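Putative signal recognition particle protein (Chaetomium thermophilum, PDB 5CK4) probably serves as the GTP-binding beta subunit of the signal recognition particle receptor, an Arf-like GTPase of protein translocation, captured here with bound GDP. Local coordinates at residues L130-I139 and Y158-I166; M289-N297 and R307-R315. All coordinates share one frame; numbering follows the deposited sequence.

Contact 1. Residues L130-I139 and Y158-I166; sequences LLNPSPSLTI and YKSKLKAVI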
loop_
_atom_site.group_PDB
_atom_site.type_symbol
_atom_site.label_atom_id
_atom_site.label_comp_id
_atom_site.label_asym_id
_atom_site.label_seq_id
_atom_site.Cartn_x
_atom_site.Cartn_y
_atom_site.Cartn_z
ATOM N N LEU A 130 -10.217 -1.789 -3.863
ATOM C CA LEU A 130 -10.115 -0.721 -2.874
ATOM C C LEU A 130 -11.340 0.196 -2.868
ATOM O O LEU A 130 -11.577 0.908 -1.906
ATOM C CB LEU A 130 -8.817 0.073 -3.072
ATOM C CG LEU A 130 -7.558 -0.818 -3.066
ATOM C CD1 LEU A 130 -6.267 -0.052 -3.390
ATOM C CD2 LEU A 130 -7.420 -1.540 -1.744
ATOM N N LEU A 131 -12.127 0.154 -3.940
ATOM C CA LEU A 131 -13.328 0.987 -4.050
ATOM C C LEU A 131 -14.524 0.403 -3.300
ATOM O O LEU A 131 -15.456 1.121 -2.927
ATOM C CB LEU A 131 -13.689 1.174 -5.526
ATOM C CG LEU A 131 -12.700 2.007 -6.351
ATOM C CD1 LEU A 131 -13.047 1.942 -7.837
ATOM C CD2 LEU A 131 -12.709 3.449 -5.863
ATOM N N ASN A 132 -14.475 -0.904 -3.074
ATOM C CA ASN A 132 -15.598 -1.671 -2.549
ATOM C C ASN A 132 -15.803 -1.463 -1.046
ATOM O O ASN A 132 -14.885 -1.681 -0.263
ATOM C CB ASN A 132 -15.333 -3.154 -2.841
ATOM C CG ASN A 132 -16.581 -4.005 -2.762
ATOM O OD1 ASN A 132 -17.461 -3.774 -1.934
ATOM N ND2 ASN A 132 -16.657 -5.010 -3.626
ATOM N N PRO A 133 -17.018 -1.060 -0.638
ATOM C CA PRO A 133 -17.359 -0.859 0.779
ATOM C C PRO A 133 -16.980 -2.038 1.686
ATOM O O PRO A 133 -16.612 -1.819 2.839
ATOM C CB PRO A 133 -18.878 -0.675 0.745
ATOM C CG PRO A 133 -19.130 -0.052 -0.587
ATOM C CD PRO A 133 -18.126 -0.671 -1.530
ATOM N N SER A 134 -17.068 -3.262 1.170
ATOM C CA SER A 134 -16.654 -4.440 1.932
ATOM C C SER A 134 -15.959 -5.457 1.033
ATOM O O SER A 134 -16.577 -6.425 0.589
ATOM C CB SER A 134 -17.853 -5.091 2.625
ATOM O OG SER A 134 -17.438 -6.170 3.446
ATOM N N PRO A 135 -14.663 -5.248 0.769
ATOM C CA PRO A 135 -13.985 -6.096 -0.215
ATOM C C PRO A 135 -13.609 -7.469 0.334
ATOM O O PRO A 135 -13.093 -7.591 1.451
ATOM C CB PRO A 135 -12.729 -5.288 -0.572
ATOM C CG PRO A 135 -12.451 -4.473 0.643
ATOM C CD PRO A 135 -13.779 -4.201 1.314
ATOM N N SER A 136 -13.897 -8.496 -0.458
ATOM C CA SER A 136 -13.438 -9.840 -0.173
ATOM C C SER A 136 -12.695 -10.348 -1.392
ATOM O O SER A 136 -13.114 -10.115 -2.525
ATOM C CB SER A 136 -14.609 -10.762 0.159
ATOM O OG SER A 136 -15.223 -10.363 1.367
ATOM N N LEU A 137 -11.579 -11.024 -1.159
ATOM C CA LEU A 137 -10.778 -11.539 -2.255
ATOM C C LEU A 137 -11.111 -13.004 -2.501
ATOM O O LEU A 137 -11.305 -13.766 -1.558
ATOM C CB LEU A 137 -9.289 -11.384 -1.949
ATOM C CG LEU A 137 -8.778 -9.972 -1.661
ATOM C CD1 LEU A 137 -7.255 -9.958 -1.666
ATOM C CD2 LEU A 137 -9.324 -8.984 -2.675
ATOM N N THR A 138 -11.187 -13.385 -3.771
ATOM C CA THR A 138 -11.360 -14.783 -4.138
ATOM C C THR A 138 -9.994 -15.461 -4.189
ATOM O O THR A 138 -9.115 -15.057 -4.956
ATOM C CB THR A 138 -12.073 -14.932 -5.492
ATOM O OG1 THR A 138 -13.371 -14.331 -5.415
ATOM C CG2 THR A 138 -12.228 -16.399 -5.850
ATOM N N ILE A 139 -9.824 -16.486 -3.361
ATOM C CA ILE A 139 -8.531 -17.134 -3.185
ATOM C C ILE A 139 -8.547 -18.584 -3.659
ATOM O O ILE A 139 -9.353 -19.383 -3.199
ATOM C CB ILE A 139 -8.101 -17.116 -1.700
ATOM C CG1 ILE A 139 -8.074 -15.684 -1.153
ATOM C CG2 ILE A 139 -6.752 -17.786 -1.526
ATOM C CD1 ILE A 139 -7.113 -14.769 -1.871
ATOM N N TYR A 158 -13.378 -20.036 0.094
ATOM C CA TYR A 158 -12.268 -19.397 -0.606
ATOM C C TYR A 158 -12.446 -17.884 -0.701
ATOM O O TYR A 158 -11.959 -17.247 -1.637
ATOM C CB TYR A 158 -12.076 -20.003 -1.999
ATOM C CG TYR A 158 -13.345 -20.488 -2.663
ATOM C CD1 TYR A 158 -14.188 -19.608 -3.328
ATOM C CD2 TYR A 158 -13.691 -21.831 -2.636
ATOM C CE1 TYR A 158 -15.348 -20.053 -3.940
ATOM C CE2 TYR A 158 -14.847 -22.286 -3.243
ATOM C CZ TYR A 158 -15.672 -21.393 -3.895
ATOM O OH TYR A 158 -16.824 -21.847 -4.499
ATOM N N LYS A 159 -13.146 -17.315 0.274
ATOM C CA LYS A 159 -13.297 -15.868 0.358
ATOM C C LYS A 159 -12.516 -15.338 1.554
ATOM O O LYS A 159 -12.609 -15.883 2.655
ATOM C CB LYS A 159 -14.773 -15.482 0.468
ATOM C CG LYS A 159 -15.612 -15.884 -0.740
ATOM C CD LYS A 159 -15.177 -15.142 -1.997
ATOM C CE LYS A 159 -15.443 -13.646 -1.877
ATOM N NZ LYS A 159 -14.963 -12.880 -3.064
ATOM N N SER A 160 -11.746 -14.278 1.336
ATOM C CA SER A 160 -10.933 -13.706 2.400
ATOM C C SER A 160 -11.181 -12.206 2.555
ATOM O O SER A 160 -11.179 -11.461 1.577
ATOM C CB SER A 160 -9.449 -13.964 2.139
ATOM O OG SER A 160 -8.649 -13.347 3.133
ATOM N N LYS A 161 -11.389 -11.773 3.792
ATOM C CA LYS A 161 -11.646 -10.367 4.079
ATOM C C LYS A 161 -10.372 -9.518 3.960
ATOM O O LYS A 161 -9.349 -9.821 4.576
ATOM C CB LYS A 161 -12.266 -10.229 5.473
ATOM C CG LYS A 161 -12.646 -8.815 5.871
ATOM C CD LYS A 161 -13.670 -8.837 7.010
ATOM C CE LYS A 161 -13.934 -7.444 7.566
ATOM N NZ LYS A 161 -12.687 -6.829 8.109
ATOM N N LEU A 162 -10.441 -8.460 3.154
ATOM C CA LEU A 162 -9.322 -7.529 3.006
ATOM C C LEU A 162 -9.231 -6.608 4.222
ATOM O O LEU A 162 -10.178 -5.883 4.523
ATOM C CB LEU A 162 -9.497 -6.700 1.737
ATOM C CG LEU A 162 -8.390 -5.681 1.469
ATOM C CD1 LEU A 162 -7.049 -6.386 1.284
ATOM C CD2 LEU A 162 -8.743 -4.836 0.254
ATOM N N LYS A 163 -8.102 -6.631 4.928
ATOM C CA LYS A 163 -7.976 -5.836 6.152
ATOM C C LYS A 163 -6.834 -4.819 6.143
ATOM O O LYS A 163 -6.772 -3.943 7.012
ATOM C CB LYS A 163 -7.865 -6.736 7.383
ATOM C CG LYS A 163 -9.101 -7.597 7.625
ATOM C CD LYS A 163 -9.253 -7.968 9.090
ATOM C CE LYS A 163 -9.642 -6.759 9.937
ATOM N NZ LYS A 163 -10.201 -7.159 11.269
ATOM N N ALA A 164 -5.932 -4.925 5.176
ATOM C CA ALA A 164 -4.837 -3.961 5.083
ATOM C C ALA A 164 -4.167 -3.977 3.728
ATOM O O ALA A 164 -4.344 -4.905 2.943
ATOM C CB ALA A 164 -3.799 -4.199 6.182
ATOM N N VAL A 165 -3.373 -2.944 3.476
ATOM C CA VAL A 165 -2.618 -2.822 2.242
ATOM C C VAL A 165 -1.166 -2.537 2.586
ATOM O O VAL A 165 -0.882 -1.691 3.424
ATOM C CB VAL A 165 -3.149 -1.637 1.403
ATOM C CG1 VAL A 165 -2.171 -1.278 0.250
ATOM C CG2 VAL A 165 -4.524 -1.953 0.866
ATOM N N ILE A 166 -0.243 -3.256 1.960
ATOM C CA ILE A 166 1.147 -2.823 1.990
ATOM C C ILE A 166 1.496 -2.262 0.613
ATOM O O ILE A 166 1.344 -2.957 -0.405
ATOM C CB ILE A 166 2.098 -3.982 2.329
ATOM C CG1 ILE A 166 1.842 -4.503 3.744
ATOM C CG2 ILE A 166 3.555 -3.528 2.171
ATOM C CD1 ILE A 166 2.643 -5.797 4.076
#

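Contact 2. Residues M289-N297 and R307-R315; sequences MEVEVMGGN and RWWRWIGER. With GDP (guanosine-5'-diphosphate), chain C.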
loop_
_atom_site.group_PDB
_atom_site.type_symbol
_atom_site.label_atom_id
_atom_site.label_comp_id
_atom_site.label_asym_id
_atom_site.label_seq_id
_atom_site.Cartn_x
_atom_site.Cartn_y
_atom_site.Cartn_z
ATOM N N MET A 289 -8.386 6.631 7.750
ATOM C CA MET A 289 -7.371 5.893 7.003
ATOM C C MET A 289 -5.997 6.109 7.641
ATOM O O MET A 289 -5.418 7.185 7.521
ATOM C CB MET A 289 -7.335 6.370 5.538
ATOM C CG MET A 289 -8.521 5.921 4.672
ATOM S SD MET A 289 -8.450 6.655 3.012
ATOM C CE MET A 289 -6.718 6.321 2.643
ATOM N N GLU A 290 -5.485 5.095 8.331
ATOM C CA GLU A 290 -4.153 5.206 8.908
ATOM C C GLU A 290 -3.114 4.886 7.840
ATOM O O GLU A 290 -3.151 3.820 7.246
ATOM C CB GLU A 290 -4.008 4.277 10.109
ATOM C CG GLU A 290 -2.727 4.503 10.889
ATOM C CD GLU A 290 -2.594 3.558 12.069
ATOM O OE1 GLU A 290 -3.513 2.738 12.287
ATOM O OE2 GLU A 290 -1.572 3.646 12.778
ATOM N N VAL A 291 -2.188 5.819 7.598
ATOM C CA VAL A 291 -1.187 5.652 6.549
ATOM C C VAL A 291 0.172 5.938 7.162
ATOM O O VAL A 291 0.377 7.026 7.705
ATOM C CB VAL A 291 -1.441 6.586 5.333
ATOM C CG1 VAL A 291 -0.407 6.321 4.239
ATOM C CG2 VAL A 291 -2.850 6.362 4.768
ATOM N N GLU A 292 1.079 4.955 7.135
ATOM C CA GLU A 292 2.399 5.129 7.776
ATOM C C GLU A 292 3.537 4.686 6.850
ATOM O O GLU A 292 3.424 3.687 6.136
ATOM C CB GLU A 292 2.471 4.352 9.109
ATOM C CG GLU A 292 3.764 4.590 9.911
ATOM C CD GLU A 292 3.738 3.991 11.314
ATOM O OE1 GLU A 292 2.634 3.821 11.886
ATOM O OE2 GLU A 292 4.832 3.688 11.847
ATOM N N VAL A 293 4.645 5.418 6.877
ATOM C CA VAL A 293 5.797 5.076 6.052
ATOM C C VAL A 293 6.818 4.393 6.958
ATOM O O VAL A 293 7.118 4.885 8.052
ATOM C CB VAL A 293 6.403 6.327 5.404
ATOM C CG1 VAL A 293 7.641 5.977 4.569
ATOM C CG2 VAL A 293 5.357 7.036 4.551
ATOM N N MET A 294 7.341 3.252 6.530
ATOM C CA MET A 294 8.270 2.496 7.387
ATOM C C MET A 294 9.355 1.878 6.522
ATOM O O MET A 294 9.056 1.259 5.501
ATOM C CB MET A 294 7.526 1.404 8.162
ATOM C CG MET A 294 8.418 0.588 9.130
ATOM S SD MET A 294 7.464 -0.558 10.146
ATOM C CE MET A 294 6.165 0.531 10.746
ATOM N N GLY A 295 10.613 2.059 6.909
ATOM C CA GLY A 295 11.703 1.452 6.164
ATOM C C GLY A 295 11.910 -0.012 6.484
ATOM O O GLY A 295 11.544 -0.500 7.560
ATOM N N GLY A 296 12.497 -0.728 5.534
ATOM C CA GLY A 296 12.870 -2.115 5.756
ATOM C C GLY A 296 13.629 -2.675 4.571
ATOM O O GLY A 296 13.935 -1.946 3.624
ATOM N N ASN A 297 13.938 -3.967 4.627
ATOM C CA ASN A 297 14.612 -4.646 3.530
ATOM C C ASN A 297 14.335 -6.147 3.568
ATOM O O ASN A 297 14.160 -6.729 4.637
ATOM C CB ASN A 297 16.120 -4.352 3.561
ATOM C CG ASN A 297 16.788 -4.847 4.834
ATOM O OD1 ASN A 297 16.592 -4.280 5.904
ATOM N ND2 ASN A 297 17.574 -5.910 4.722
ATOM N N ARG A 307 9.483 -5.423 11.431
ATOM C CA ARG A 307 8.688 -4.267 11.838
ATOM C C ARG A 307 7.457 -4.101 10.947
ATOM O O ARG A 307 6.396 -3.689 11.422
ATOM C CB ARG A 307 9.511 -2.977 11.830
ATOM C CG ARG A 307 10.579 -2.907 12.911
ATOM C CD ARG A 307 10.813 -1.465 13.344
ATOM N NE ARG A 307 9.597 -0.869 13.898
ATOM C CZ ARG A 307 9.099 0.310 13.529
ATOM N NH1 ARG A 307 9.714 1.040 12.603
ATOM N NH2 ARG A 307 7.985 0.760 14.092
ATOM N N TRP A 308 7.600 -4.415 9.659
ATOM C CA TRP A 308 6.462 -4.384 8.744
ATOM C C TRP A 308 5.411 -5.396 9.190
ATOM O O TRP A 308 4.232 -5.068 9.272
ATOM C CB TRP A 308 6.885 -4.713 7.310
ATOM C CG TRP A 308 7.698 -3.684 6.589
ATOM C CD1 TRP A 308 7.748 -2.345 6.826
ATOM C CD2 TRP A 308 8.571 -3.928 5.474
ATOM N NE1 TRP A 308 8.608 -1.738 5.940
ATOM C CE2 TRP A 308 9.126 -2.691 5.101
ATOM C CE3 TRP A 308 8.952 -5.080 4.775
ATOM C CZ2 TRP A 308 10.019 -2.564 4.037
ATOM C CZ3 TRP A 308 9.844 -4.955 3.722
ATOM C CH2 TRP A 308 10.370 -3.706 3.363
ATOM N N TRP A 309 5.838 -6.629 9.480
ATOM C CA TRP A 309 4.904 -7.680 9.889
ATOM C C TRP A 309 4.196 -7.337 11.197
ATOM O O TRP A 309 3.033 -7.688 11.393
ATOM C CB TRP A 309 5.599 -9.042 10.059
ATOM C CG TRP A 309 6.395 -9.551 8.871
ATOM C CD1 TRP A 309 7.617 -10.156 8.919
ATOM C CD2 TRP A 309 6.025 -9.514 7.478
ATOM N NE1 TRP A 309 8.034 -10.493 7.655
ATOM C CE2 TRP A 309 7.079 -10.108 6.751
ATOM C CE3 TRP A 309 4.913 -9.035 6.778
ATOM C CZ2 TRP A 309 7.055 -10.232 5.363
ATOM C CZ3 TRP A 309 4.894 -9.156 5.399
ATOM C CH2 TRP A 309 5.953 -9.756 4.709
ATOM N N ARG A 310 4.910 -6.670 12.097
ATOM C CA ARG A 310 4.353 -6.295 13.393
ATOM C C ARG A 310 3.261 -5.238 13.234
ATOM O O ARG A 310 2.202 -5.325 13.854
ATOM C CB ARG A 310 5.461 -5.759 14.299
ATOM C CG ARG A 310 5.031 -5.419 15.709
ATOM C CD ARG A 310 6.253 -5.196 16.600
ATOM N NE ARG A 310 7.127 -6.373 16.644
ATOM C CZ ARG A 310 8.278 -6.489 15.983
ATOM N NH1 ARG A 310 8.712 -5.498 15.218
ATOM N NH2 ARG A 310 9.000 -7.601 16.088
ATOM N N TRP A 311 3.533 -4.246 12.390
ATOM C CA TRP A 311 2.597 -3.150 12.152
ATOM C C TRP A 311 1.264 -3.680 11.616
ATOM O O TRP A 311 0.191 -3.307 12.103
ATOM C CB TRP A 311 3.219 -2.146 11.175
ATOM C CG TRP A 311 2.485 -0.843 11.037
ATOM C CD1 TRP A 311 2.709 0.304 11.745
ATOM C CD2 TRP A 311 1.420 -0.549 10.121
ATOM N NE1 TRP A 311 1.847 1.293 11.327
ATOM C CE2 TRP A 311 1.045 0.792 10.333
ATOM C CE3 TRP A 311 0.741 -1.294 9.154
ATOM C CZ2 TRP A 311 0.030 1.403 9.606
ATOM C CZ3 TRP A 311 -0.271 -0.681 8.431
ATOM C CH2 TRP A 311 -0.614 0.650 8.662
ATOM N N ILE A 312 1.345 -4.569 10.628
ATOM C CA ILE A 312 0.157 -5.189 10.038
ATOM C C ILE A 312 -0.562 -6.092 11.030
ATOM O O ILE A 312 -1.788 -6.031 11.177
ATOM C CB ILE A 312 0.521 -6.008 8.781
ATOM C CG1 ILE A 312 1.064 -5.090 7.681
ATOM C CG2 ILE A 312 -0.685 -6.793 8.282
ATOM C CD1 ILE A 312 0.030 -4.186 7.045
ATOM N N GLY A 313 0.213 -6.934 11.707
ATOM C CA GLY A 313 -0.323 -7.838 12.710
ATOM C C GLY A 313 -1.120 -7.154 13.808
ATOM O O GLY A 313 -2.096 -7.710 14.305
ATOM N N GLU A 314 -0.712 -5.949 14.193
ATOM C CA GLU A 314 -1.413 -5.222 15.255
ATOM C C GLU A 314 -2.712 -4.571 14.775
ATOM O O GLU A 314 -3.468 -4.022 15.578
ATOM C CB GLU A 314 -0.505 -4.157 15.871
ATOM C CG GLU A 314 0.610 -4.721 16.726
ATOM C CD GLU A 314 1.598 -3.663 17.172
ATOM O OE1 GLU A 314 1.459 -2.496 16.745
ATOM O OE2 GLU A 314 2.517 -4.002 17.946
ATOM N N ARG A 315 -2.980 -4.650 13.476
ATOM C CA ARG A 315 -4.081 -3.886 12.884
ATOM C C ARG A 315 -5.140 -4.688 12.131
ATOM O O ARG A 315 -6.039 -4.103 11.532
ATOM C CB ARG A 315 -3.526 -2.798 11.959
ATOM C CG ARG A 315 -2.956 -1.611 12.697
ATOM C CD ARG A 315 -2.062 -0.773 11.809
ATOM N NE ARG A 315 -1.602 0.403 12.536
ATOM C CZ ARG A 315 -0.574 0.399 13.380
ATOM N NH1 ARG A 315 0.110 -0.725 13.596
ATOM N NH2 ARG A 315 -0.233 1.516 14.011
HETATM P PB GDP C . 8.655 -7.256 -7.935
HETATM O O1B GDP C . 7.907 -8.535 -7.699
HETATM O O2B GDP C . 7.991 -6.129 -7.158
HETATM O O3B GDP C . 8.687 -6.846 -9.390
HETATM O O3A GDP C . 10.166 -7.337 -7.403
HETATM P PA GDP C . 11.091 -8.652 -7.250
HETATM O O1A GDP C . 10.638 -9.489 -6.095
HETATM O O2A GDP C . 11.203 -9.429 -8.537
HETATM O "O5'" GDP C . 12.431 -7.871 -6.883
HETATM C "C5'" GDP C . 13.038 -7.017 -7.839
HETATM C "C4'" GDP C . 14.537 -7.046 -7.593
HETATM O "O4'" GDP C . 14.830 -6.360 -6.373
HETATM C "C3'" GDP C . 15.067 -8.464 -7.431
HETATM O "O3'" GDP C . 16.375 -8.491 -8.005
HETATM C "C2'" GDP C . 15.200 -8.640 -5.930
HETATM O "O2'" GDP C . 16.239 -9.545 -5.564
HETATM C "C1'" GDP C . 15.557 -7.235 -5.501
HETATM N N9 GDP C . 15.191 -6.960 -4.096
HETATM C C8 GDP C . 14.020 -7.222 -3.479
HETATM N N7 GDP C . 14.061 -6.794 -2.186
HETATM C C5 GDP C . 15.263 -6.231 -1.992
HETATM C C6 GDP C . 15.963 -5.596 -0.867
HETATM O O6 GDP C . 15.381 -5.465 0.235
HETATM N N1 GDP C . 17.210 -5.137 -1.088
HETATM C C2 GDP C . 17.842 -5.270 -2.275
HETATM N N2 GDP C . 19.104 -4.798 -2.418
HETATM N N3 GDP C . 17.259 -5.852 -3.350
HETATM C C4 GDP C . 16.000 -6.344 -3.254
HETATM O O HOH W 1 10.770 -3.372 8.664
#

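Contact 1. Residues L130-I139 and Y158-I166
Tyr158 opens the antiparallel pairing through its main chain: its carbonyl O accepts from Ile139 N at 2.8 Å. Lys159 stands on one face of the sheet opposite Thr138 in a non-hydrogen-bonded pair. Its long chain folds back over the neighbouring strand, turning at chi2 (-65°) and again at chi3 (-66°), so that NZ reaches Thr138 OG1 at 3.2 Å and, weakly, Ser136 O. On the way CE lies on Ser136 CB at 3.6 Å; a lysine suits this border because its methylenes pack while its amine stays at the partly open surface. Ser160 and Leu137 form the hydrogen-bonded pair, with Leu137 N giving to Ser160 O at 2.8 Å and Ser160 N to Leu137 O at 3.0 Å. The small CB of Ser160 rests against Ile139 CG1, and its buried OG is satisfied by Leu19 and Ser21. Beyond Lys161, which pairs with Ser136, Leu162 N bonds to Pro135 O. With its CG trans to the backbone nitrogen (chi1 180°), Leu162 crosses the proline ring at about a right angle, CD2 meeting Pro135 CG at 3.7 Å. Farther on, Val165 CG2 touches Leu130 CD2 at 3.9 Å, tying the end of helix 123-131 to strand 159-170; Leu130 also packs on Leu196 of helix 180-201. The chemistry thus changes along the strand: main-chain bonds fix the register near Tyr158, whereas apolar branches alone join the two segments at Val165, as the antiparallel strand pair passes into the sheet core of a P-loop GTPase fold.

Contact 2. Residues M289-N297 and R307-R315
Glu290 reaches out, fully extended, to Arg315, which grips it side-on in a two-pronged salt bridge: Arg315 NE gives to Glu290 OE1 at 3.0 Å and NH2 to OE2 at 2.8 Å, although carboxylate and guanidinium planes stand 55° apart. The same guanidinium lies flat over Trp311 NE1, and its NH1 bonds to Trp311 O, which fixes its rotation. Were Arg315 an alanine, the Glu290 carboxylate would probably lose its counter-charge and part of one face of the Trp311 indole its cover. Two residues on, Glu292 takes the indole N-H, Trp311 NE1 lying 2.7 Å from OE1 and well above the carboxylate plane. Met294, its CG trans to the backbone N (chi1 -178°), enters between the helix side chains: CE meets Trp311 CD1 at 3.6 Å, while SD lies over one face of the Arg307 guanidinium and beside Trp308 in a Met-aromatic contact. An unbranched, polarisable thioether suits such mixed company. Met294 O receives Trp308 NE1 at 3.1 Å, from above the carbonyl plane. Glycine is needed at Gly296, whose CA lies 3.4 Å from Trp308 CZ2, since a CB would collide with the ring. Asn297 then meets the nucleotide, CA to GDP O6 3.5 Å. Helix 306-313 packs on the sheet, running roughly antiparallel to strand 291-295, Trp308 and Trp311 also packing on strand 214-219 and Ile312 on strand 159-170.

Strand 159-170 connects the two contacts, whose centres lie 18 Å apart. Contact 1 pairs its early part with strand 136-140, while farther along Ile166 CG1 and Ala164 CB meet Ile312 CD1 of the contact 2 helix at 3.8 and 3.9 Å. The relation to the nucleotide differs. Contact 2 borders the base through Asn297, and its Trp308 side chain comes within about 3 Å of that of the GDP-binding Asn219. Contact 1 stays remote: nearest atoms of the Val165 side chain and GDP are about 13 Å apart, and Lys32 of the P-loop is about 10 Å from Val165, side chain to side chain.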